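PDB 6LYJ: uracil-DNA glycosylase from Epstein-Barr virus, which belongs to the uracil-DNA glycosylase superfamily and is built round a parallel four-stranded beta-sheet with helices packed about it. Local coordinates for residues 39-42 against 43-46; 200-203 against 204-207; 97-101 against 102-106; 137-140 against 141-145. All coordinates share one frame; numbering follows the deposited sequence.

Contact 1: 39-42 against 43-46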
loop_
_atom_site.group_PDB
_atom_site.type_symbol
_atom_site.label_atom_id
_atom_site.label_comp_id
_atom_site.label_asym_id
_atom_site.label_seq_id
_atom_site.Cartn_x
_atom_site.Cartn_y
_atom_site.Cartn_z
ATOM N N GLN A 39 14.452 -22.930 -0.364
ATOM C CA GLN A 39 14.541 -24.377 -0.163
ATOM C C GLN A 39 13.150 -24.984 0.010
ATOM O O GLN A 39 12.875 -25.710 0.967
ATOM C CB GLN A 39 15.440 -24.717 1.027
ATOM C CG GLN A 39 16.870 -24.223 0.900
ATOM C CD GLN A 39 17.644 -24.958 -0.177
ATOM O OE1 GLN A 39 17.454 -26.156 -0.387
ATOM N NE2 GLN A 39 18.523 -24.241 -0.868
ATOM N N LEU A 40 12.261 -24.668 -0.928
ATOM C CA LEU A 40 10.867 -25.077 -0.806
ATOM C C LEU A 40 10.750 -26.592 -0.875
ATOM O O LEU A 40 11.312 -27.227 -1.772
ATOM C CB LEU A 40 10.020 -24.436 -1.904
ATOM C CG LEU A 40 9.897 -22.912 -1.922
ATOM C CD1 LEU A 40 9.070 -22.476 -3.114
ATOM C CD2 LEU A 40 9.263 -22.414 -0.628
ATOM N N SER A 41 10.031 -27.175 0.087
ATOM C CA SER A 41 9.746 -28.598 0.035
ATOM C C SER A 41 8.951 -28.915 -1.231
ATOM O O SER A 41 8.357 -28.020 -1.841
ATOM C CB SER A 41 8.974 -29.027 1.281
ATOM O OG SER A 41 7.691 -28.431 1.314
ATOM N N PRO A 42 8.934 -30.183 -1.655
ATOM C CA PRO A 42 8.118 -30.544 -2.827
ATOM C C PRO A 42 6.655 -30.145 -2.706
ATOM O O PRO A 42 6.076 -29.630 -3.673
ATOM C CB PRO A 42 8.293 -32.065 -2.906
ATOM C CG PRO A 42 9.654 -32.300 -2.344
ATOM C CD PRO A 42 9.799 -31.295 -1.224
ATOM N N ILE A 43 6.047 -30.335 -1.531
ATOM C CA ILE A 43 4.646 -29.956 -1.364
ATOM C C ILE A 43 4.480 -28.440 -1.425
ATOM O O ILE A 43 3.508 -27.937 -2.000
ATOM C CB ILE A 43 4.068 -30.560 -0.066
ATOM C CG1 ILE A 43 2.537 -30.496 -0.086
ATOM C CG2 ILE A 43 4.622 -29.871 1.181
ATOM C CD1 ILE A 43 1.892 -31.409 -1.115
ATOM N N PHE A 44 5.418 -27.683 -0.847
ATOM C CA PHE A 44 5.316 -26.230 -0.952
ATOM C C PHE A 44 5.535 -25.769 -2.386
ATOM O O PHE A 44 4.908 -24.801 -2.833
ATOM C CB PHE A 44 6.302 -25.540 -0.008
ATOM C CG PHE A 44 5.775 -25.356 1.387
ATOM C CD1 PHE A 44 4.721 -26.126 1.852
ATOM C CD2 PHE A 44 6.299 -24.374 2.214
ATOM C CE1 PHE A 44 4.223 -25.947 3.129
ATOM C CE2 PHE A 44 5.804 -24.187 3.491
ATOM C CZ PHE A 44 4.764 -24.973 3.950
ATOM N N GLN A 45 6.422 -26.451 -3.119
ATOM C CA GLN A 45 6.574 -26.160 -4.540
ATOM C C GLN A 45 5.262 -26.370 -5.279
ATOM O O GLN A 45 4.870 -25.545 -6.111
ATOM C CB GLN A 45 7.663 -27.041 -5.153
ATOM C CG GLN A 45 9.074 -26.757 -4.671
ATOM C CD GLN A 45 10.075 -27.761 -5.209
ATOM O OE1 GLN A 45 10.164 -27.975 -6.416
ATOM N NE2 GLN A 45 10.833 -28.385 -4.312
ATOM N N ARG A 46 4.559 -27.463 -4.970
ATOM C CA ARG A 46 3.297 -27.743 -5.647
ATOM C C ARG A 46 2.224 -26.730 -5.266
ATOM O O ARG A 46 1.419 -26.325 -6.110
ATOM C CB ARG A 46 2.840 -29.167 -5.328
ATOM C CG ARG A 46 3.634 -30.228 -6.068
ATOM C CD ARG A 46 3.319 -31.629 -5.571
ATOM N NE ARG A 46 1.915 -31.986 -5.748
ATOM C CZ ARG A 46 1.395 -33.150 -5.374
ATOM N NH1 ARG A 46 2.166 -34.057 -4.804
ATOM N NH2 ARG A 46 0.111 -33.414 -5.570
#
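Phe44 N lies 3.2 Å from Ser41 OG and donates to it, so the serine hydroxyl takes up an amide of the first helical turn. The hydroxyl stands between the backbone N and the carbonyl carbon of its own residue (chi1 66°), which brings it over the start of the helix. Ile43 CG2 touches the same oxygen at 3.4 Å, while Phe44 CB, at 3.5 Å, also lies against it. One residue on, Gln45 holds the incoming chain twice. Its backbone N reaches Ser41 O at 2.8 Å, and its side-chain NE2 reaches back to Leu40 O, also 2.8 Å away; this second donor stands above the carbonyl plane, 38° out of it, and not on a lone pair. The glutamine chain runs extended beyond CG, passing Leu40 CB with its CG at 3.7 Å before the amide arrives at the carbonyl. Arg46 N bonds to Pro42 O, continuing the helical pattern. Further out, the Phe44 ring meets His173 and Trp169 edge-to-face, and Leu40 also rests on His173, so helix 167-181 backs the apolar side. Ahead of the turn, Gln39 leaves the preceding helix with positive phi, and its NE2 bonds to Asp36 O. The whole is a serine N-cap with proline in the first turn, opening helix 42-59 at the protein surface.

Contact 2: 200-203 against 204-207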
loop_
_atom_site.group_PDB
_atom_site.type_symbol
_atom_site.label_atom_id
_atom_site.label_comp_id
_atom_site.label_asym_id
_atom_site.label_seq_id
_atom_site.Cartn_x
_atom_site.Cartn_y
_atom_site.Cartn_z
ATOM N N LEU A 200 5.484 -12.951 12.639
ATOM C CA LEU A 200 6.313 -13.833 11.828
ATOM C C LEU A 200 7.803 -13.558 11.980
ATOM O O LEU A 200 8.613 -14.392 11.562
ATOM C CB LEU A 200 5.936 -13.702 10.348
ATOM C CG LEU A 200 4.505 -14.055 9.937
ATOM C CD1 LEU A 200 4.280 -13.751 8.461
ATOM C CD2 LEU A 200 4.226 -15.517 10.225
ATOM N N ILE A 201 8.185 -12.427 12.568
ATOM C CA ILE A 201 9.557 -11.934 12.524
ATOM C C ILE A 201 10.190 -12.073 13.901
ATOM O O ILE A 201 9.560 -11.770 14.921
ATOM C CB ILE A 201 9.609 -10.468 12.050
ATOM C CG1 ILE A 201 8.923 -10.317 10.688
ATOM C CG2 ILE A 201 11.052 -9.976 11.991
ATOM C CD1 ILE A 201 8.472 -8.900 10.384
ATOM N N ASN A 202 11.435 -12.541 13.926
ATOM C CA ASN A 202 12.208 -12.665 15.160
ATOM C C ASN A 202 12.727 -11.279 15.528
ATOM O O ASN A 202 13.758 -10.833 15.020
ATOM C CB ASN A 202 13.343 -13.667 14.971
ATOM C CG ASN A 202 14.131 -13.923 16.246
ATOM O OD1 ASN A 202 14.095 -13.138 17.192
ATOM N ND2 ASN A 202 14.855 -15.034 16.269
ATOM N N SER A 203 12.022 -10.593 16.430
ATOM C CA SER A 203 12.370 -9.220 16.775
ATOM C C SER A 203 13.568 -9.116 17.711
ATOM O O SER A 203 13.927 -8.000 18.104
ATOM C CB SER A 203 11.166 -8.509 17.404
ATOM O OG SER A 203 10.711 -9.191 18.560
ATOM N N LYS A 204 14.194 -10.233 18.082
ATOM C CA LYS A 204 15.497 -10.168 18.728
ATOM C C LYS A 204 16.639 -10.117 17.721
ATOM O O LYS A 204 17.627 -9.410 17.947
ATOM C CB LYS A 204 15.687 -11.354 19.678
ATOM C CG LYS A 204 14.825 -11.293 20.936
ATOM C CD LYS A 204 15.022 -9.988 21.710
ATOM C CE LYS A 204 16.493 -9.713 22.037
ATOM N NZ LYS A 204 17.017 -10.589 23.120
ATOM N N LYS A 205 16.534 -10.863 16.617
ATOM C CA LYS A 205 17.517 -10.729 15.548
ATOM C C LYS A 205 17.345 -9.414 14.804
ATOM O O LYS A 205 18.330 -8.740 14.483
ATOM C CB LYS A 205 17.402 -11.888 14.558
ATOM C CG LYS A 205 17.705 -13.263 15.105
ATOM C CD LYS A 205 17.425 -14.308 14.033
ATOM C CE LYS A 205 18.388 -14.165 12.864
ATOM N NZ LYS A 205 18.216 -15.235 11.840
ATOM N N HIS A 206 16.104 -9.044 14.509
ATOM C CA HIS A 206 15.809 -8.034 13.509
ATOM C C HIS A 206 15.129 -6.826 14.136
ATOM O O HIS A 206 14.478 -6.923 15.183
ATOM C CB HIS A 206 14.935 -8.624 12.398
ATOM C CG HIS A 206 15.511 -9.858 11.780
ATOM N ND1 HIS A 206 16.762 -9.884 11.201
ATOM C CD2 HIS A 206 15.018 -11.114 11.667
ATOM C CE1 HIS A 206 17.010 -11.100 10.748
ATOM N NE2 HIS A 206 15.968 -11.867 11.018
ATOM N N LEU A 207 15.290 -5.684 13.478
ATOM C CA LEU A 207 14.628 -4.453 13.881
ATOM C C LEU A 207 13.266 -4.402 13.202
ATOM O O LEU A 207 13.181 -4.372 11.969
ATOM C CB LEU A 207 15.466 -3.235 13.502
ATOM C CG LEU A 207 14.849 -1.876 13.817
ATOM C CD1 LEU A 207 14.556 -1.777 15.308
ATOM C CD2 LEU A 207 15.764 -0.746 13.366
#
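Asn202 meets Lys204, Lys205 and His206 through two different oxygens, one on its side chain and one on its backbone. The firmer part lies on the inner side. There His206 N donates to Asn202 O at 3.0 Å, the donor nitrogen lying nearly in line with the C=O, and the histidine CB and CD2 each lie 3.6 Å from the same oxygen. The Ile201 and His206 side chains cross at about a right angle, with Ile201 CG2 4.1 Å from His206 CB, and Lys205 CB sits over the centre of one imidazole face. Ile201 and His206 are both buried: the isoleucine packs on Ile175 and Phe187, and the histidine ring also meets Phe187 while its NE2 bonds to Ser179 O. The outer side is looser. With CG anti to the backbone N (chi1 -176°), the Asn202 amide swings over the next residues, where OD1 accepts from Lys204 N at 3.0 Å, the bond of an Asx turn, and more weakly from Lys205 N at 3.4 Å. Its ND2 is passed at about a right angle by the Lys205 chain, with CD at 3.5 Å. Lys204 and Ser203 are exposed, and the lysine chain bends away. Lys205 NZ runs inward instead, to Ser179 O in the last turn of helix 167-181 and Leu182 O just beyond it. Chemically, one asparagine accepts from Lys204 N and, weakly, Lys205 N through OD1 and from His206 N through its carbonyl, in the turn that leads into strand 207-211, while the lysine ammonium and the imidazole take up carbonyls round the end of helix 167-181.

Contact 3: 97-101 against 102-106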
loop_
_atom_site.group_PDB
_atom_site.type_symbol
_atom_site.label_atom_id
_atom_site.label_comp_id
_atom_site.label_asym_id
_atom_site.label_seq_id
_atom_site.Cartn_x
_atom_site.Cartn_y
_atom_site.Cartn_z
ATOM N N GLN A 97 -0.660 0.618 -13.176
ATOM C CA GLN A 97 0.576 1.289 -12.801
ATOM C C GLN A 97 1.520 0.405 -11.989
ATOM O O GLN A 97 2.669 0.798 -11.767
ATOM C CB GLN A 97 0.265 2.588 -12.039
ATOM C CG GLN A 97 -0.429 2.430 -10.701
ATOM C CD GLN A 97 -1.948 2.342 -10.800
ATOM O OE1 GLN A 97 -2.491 1.487 -11.498
ATOM N NE2 GLN A 97 -2.637 3.221 -10.082
ATOM N N ALA A 98 1.084 -0.781 -11.571
ATOM C CA ALA A 98 1.944 -1.653 -10.780
ATOM C C ALA A 98 3.115 -2.166 -11.612
ATOM O O ALA A 98 2.980 -2.441 -12.808
ATOM C CB ALA A 98 1.141 -2.824 -10.216
ATOM N N ASN A 99 4.273 -2.308 -10.960
ATOM C CA ASN A 99 5.489 -2.783 -11.610
ATOM C C ASN A 99 6.121 -3.955 -10.865
ATOM O O ASN A 99 7.317 -4.215 -11.032
ATOM C CB ASN A 99 6.502 -1.639 -11.764
ATOM C CG ASN A 99 6.944 -1.049 -10.425
ATOM O OD1 ASN A 99 6.615 -1.571 -9.361
ATOM N ND2 ASN A 99 7.695 0.046 -10.482
ATOM N N GLY A 100 5.352 -4.667 -10.043
ATOM C CA GLY A 100 5.882 -5.821 -9.349
ATOM C C GLY A 100 6.625 -5.504 -8.070
ATOM O O GLY A 100 7.150 -6.429 -7.435
ATOM N N LEU A 101 6.712 -4.230 -7.696
ATOM C CA LEU A 101 7.265 -3.780 -6.427
ATOM C C LEU A 101 6.157 -3.155 -5.589
ATOM O O LEU A 101 5.220 -2.555 -6.123
ATOM C CB LEU A 101 8.375 -2.741 -6.640
ATOM C CG LEU A 101 9.483 -3.004 -7.666
ATOM C CD1 LEU A 101 10.382 -1.785 -7.810
ATOM C CD2 LEU A 101 10.304 -4.206 -7.273
ATOM N N ALA A 102 6.264 -3.301 -4.271
ATOM C CA ALA A 102 5.362 -2.577 -3.384
ATOM C C ALA A 102 5.562 -1.074 -3.535
ATOM O O ALA A 102 6.690 -0.597 -3.688
ATOM C CB ALA A 102 5.596 -2.993 -1.930
ATOM N N PHE A 103 4.444 -0.337 -3.538
ATOM C CA PHE A 103 4.395 1.127 -3.501
ATOM C C PHE A 103 4.916 1.810 -4.763
ATOM O O PHE A 103 4.419 2.876 -5.141
ATOM C CB PHE A 103 5.148 1.655 -2.274
ATOM C CG PHE A 103 4.489 1.290 -0.975
ATOM C CD1 PHE A 103 3.278 1.865 -0.615
ATOM C CD2 PHE A 103 5.061 0.357 -0.127
ATOM C CE1 PHE A 103 2.653 1.521 0.576
ATOM C CE2 PHE A 103 4.446 0.009 1.068
ATOM C CZ PHE A 103 3.239 0.591 1.417
ATOM N N SER A 104 5.900 1.212 -5.421
ATOM C CA SER A 104 6.511 1.829 -6.589
ATOM C C SER A 104 5.563 1.812 -7.786
ATOM O O SER A 104 4.691 0.949 -7.911
ATOM C CB SER A 104 7.807 1.092 -6.938
ATOM O OG SER A 104 8.455 1.677 -8.045
ATOM N N VAL A 105 5.750 2.784 -8.683
ATOM C CA VAL A 105 5.105 2.771 -9.989
ATOM C C VAL A 105 6.178 2.984 -11.049
ATOM O O VAL A 105 7.240 3.555 -10.791
ATOM C CB VAL A 105 3.989 3.838 -10.122
ATOM C CG1 VAL A 105 2.857 3.568 -9.130
ATOM C CG2 VAL A 105 4.553 5.238 -9.926
ATOM N N ALA A 106 5.873 2.531 -12.264
ATOM C CA ALA A 106 6.813 2.637 -13.370
ATOM C C ALA A 106 7.052 4.098 -13.751
ATOM O O ALA A 106 6.278 4.999 -13.409
ATOM C CB ALA A 106 6.305 1.849 -14.578
HETATM O O HOH W 1 4.020 -1.432 -8.094
#
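Ser104 OG is gripped from several directions: Asn99 ND2 donates to it at 3.0 Å, and it is also bonded to Leu137 N and Gly135 O. The bond from the asparagine is nearly straight, 169° at the hydrogen, and OG lies in the plane of the amide. Ser104 offers the hydroxyl by turning it anti to its backbone N (chi1 -179°). The other end of the Asn99 amide works within its own segment, where OD1 accepts from Leu101 N at 3.1 Å, a donor tilted 30° from the carbonyl plane. That bond makes an Asx turn, and with Gly100 at positive phi it swings the chain round between strand 85-89 and helix 113-125 of the glycosylase fold. Both ends of one side chain thus fix the bend, the oxygen tying its apex and the nitrogen reaching the returning limb. A water inside the loop accepts from Asn99 N at 3.0 Å and lies close to Leu101 O and Ser104 O. Apolar atoms close the flanks: Leu101 CB rests on Ser104 CB at 3.9 Å, and the buried leucine also packs on Phe77 and on Leu147 of strand 145-149. At the open end of the loop Gln97 meets Val105 obliquely, CG to CG1 3.8 Å. Beyond its bent chain, Gln97 NE2 bonds to an aromatic side chain of the other protein's chain.

Contact 4: 137-140 against 141-145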
loop_
_atom_site.group_PDB
_atom_site.type_symbol
_atom_site.label_atom_id
_atom_site.label_comp_id
_atom_site.label_asym_id
_atom_site.label_seq_id
_atom_site.Cartn_x
_atom_site.Cartn_y
_atom_site.Cartn_z
ATOM N N LEU A 137 11.271 2.924 -7.525
ATOM C CA LEU A 137 12.063 2.548 -6.361
ATOM C C LEU A 137 13.137 1.520 -6.704
ATOM O O LEU A 137 13.658 0.854 -5.802
ATOM C CB LEU A 137 11.153 2.025 -5.248
ATOM C CG LEU A 137 10.072 3.011 -4.794
ATOM C CD1 LEU A 137 9.154 2.399 -3.742
ATOM C CD2 LEU A 137 10.724 4.291 -4.273
ATOM N N ASP A 138 13.487 1.394 -7.991
ATOM C CA ASP A 138 14.433 0.364 -8.418
ATOM C C ASP A 138 15.761 0.460 -7.673
ATOM O O ASP A 138 16.349 -0.567 -7.322
ATOM C CB ASP A 138 14.682 0.451 -9.926
ATOM C CG ASP A 138 13.419 0.263 -10.746
ATOM O OD1 ASP A 138 12.313 0.325 -10.171
ATOM O OD2 ASP A 138 13.536 0.008 -11.961
ATOM N N ALA A 139 16.265 1.677 -7.448
ATOM C CA ALA A 139 17.565 1.835 -6.792
ATOM C C ALA A 139 17.540 1.322 -5.352
ATOM O O ALA A 139 18.514 0.709 -4.880
ATOM C CB ALA A 139 18.000 3.300 -6.841
ATOM N N TRP A 140 16.416 1.520 -4.653
ATOM C CA TRP A 140 16.255 0.897 -3.343
ATOM C C TRP A 140 16.337 -0.615 -3.451
ATOM O O TRP A 140 17.065 -1.265 -2.689
ATOM C CB TRP A 140 14.907 1.266 -2.725
ATOM C CG TRP A 140 14.684 2.694 -2.398
ATOM C CD1 TRP A 140 15.511 3.743 -2.660
ATOM C CD2 TRP A 140 13.542 3.236 -1.722
ATOM N NE1 TRP A 140 14.949 4.912 -2.198
ATOM C CE2 TRP A 140 13.740 4.623 -1.617
ATOM C CE3 TRP A 140 12.368 2.676 -1.195
ATOM C CZ2 TRP A 140 12.810 5.467 -1.010
ATOM C CZ3 TRP A 140 11.441 3.518 -0.591
ATOM C CH2 TRP A 140 11.671 4.899 -0.503
ATOM N N ALA A 141 15.587 -1.198 -4.394
ATOM C CA ALA A 141 15.580 -2.649 -4.526
ATOM C C ALA A 141 16.971 -3.176 -4.844
ATOM O O ALA A 141 17.402 -4.194 -4.290
ATOM C CB ALA A 141 14.582 -3.070 -5.605
ATOM N N SER A 142 17.702 -2.476 -5.716
ATOM C CA SER A 142 19.050 -2.898 -6.064
ATOM C C SER A 142 19.990 -2.813 -4.873
ATOM O O SER A 142 20.980 -3.548 -4.833
ATOM C CB SER A 142 19.598 -2.070 -7.232
ATOM O OG SER A 142 18.838 -2.275 -8.412
ATOM N N GLN A 143 19.691 -1.959 -3.889
ATOM C CA GLN A 143 20.540 -1.874 -2.705
ATOM C C GLN A 143 20.122 -2.836 -1.595
ATOM O O GLN A 143 20.640 -2.736 -0.477
ATOM C CB GLN A 143 20.561 -0.446 -2.156
ATOM C CG GLN A 143 21.193 0.572 -3.078
ATOM C CD GLN A 143 21.154 1.964 -2.484
ATOM O OE1 GLN A 143 21.853 2.250 -1.510
ATOM N NE2 GLN A 143 20.332 2.834 -3.058
ATOM N N GLY A 144 19.200 -3.757 -1.869
ATOM C CA GLY A 144 18.752 -4.698 -0.862
ATOM C C GLY A 144 17.508 -4.314 -0.092
ATOM O O GLY A 144 17.271 -4.871 0.985
ATOM N N VAL A 145 16.697 -3.397 -0.602
ATOM C CA VAL A 145 15.383 -3.136 -0.023
ATOM C C VAL A 145 14.374 -4.013 -0.750
ATOM O O VAL A 145 14.162 -3.860 -1.957
ATOM C CB VAL A 145 15.005 -1.651 -0.123
ATOM C CG1 VAL A 145 13.619 -1.419 0.466
ATOM C CG2 VAL A 145 16.038 -0.781 0.588
#
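Leu137 stands at the N-cap position of the short helix 138-142, with Ala141 N bonded to Leu137 O at 3.1 Å and Ser142 N to Asp138 O at 2.8 Å, before the backbone unwinds through Gln143 and Gly144. The ending is a Schellman motif: Val145 N reaches back to Trp140 O at 3.0 Å, Gly144 N pairs with Ala141 O, and Gly144 takes the positive phi that would press a side chain against the preceding carbonyl. Trp140 O is held twice, since Gln143 N also donates to it at 3.0 Å. The two donors come from opposite faces of its plane, Val145 N standing 37° out and Gln143 N 66° out. Beside this carbonyl Trp140 CB lies 3.9 Å from Val145 CB. The indole is buried: Leu137 CD2 lies over one face, toward its rim, Ile118 and Leu122 of helix 113-125 pack on it, Trp253 meets it edge-to-face, and its NE1 bonds to Trp253 O. On the outer side Gln143 extends beyond CG and folds back over the last turn, where its NE2 makes a weak bond to Ala139 O, 3.3 Å away, while its OE1 goes to Asp252 N. Val145 then starts strand 145-149 and packs on Val85 and Ile87 of the neighbouring strand. Its CG1 stands anti to the backbone N (chi1 179°), which leaves CG2 beside the helix end, 3.5 Å from Trp140 O.

From the N terminus, contact 1 comes first, where the chain turns from helix 32-38 into helix 42-59 at the surface. Contact 3 fixes a bend within the loop between strand 85-89 and helix 113-125. Contact 4 follows after that helix and delivers the chain to edge strand 145-149, and contact 2 turns it into 207-211, the strand at the other edge of the parallel sheet. The four lie in series, none enclosing or crossing another. Contacts 3 and 4 touch directly, for example where Leu101 CD1 packs on Asp138 OD1 at 3.7 Å. Contact 2 lies across the centre of the chain from contact 3, about 27 Å between centres.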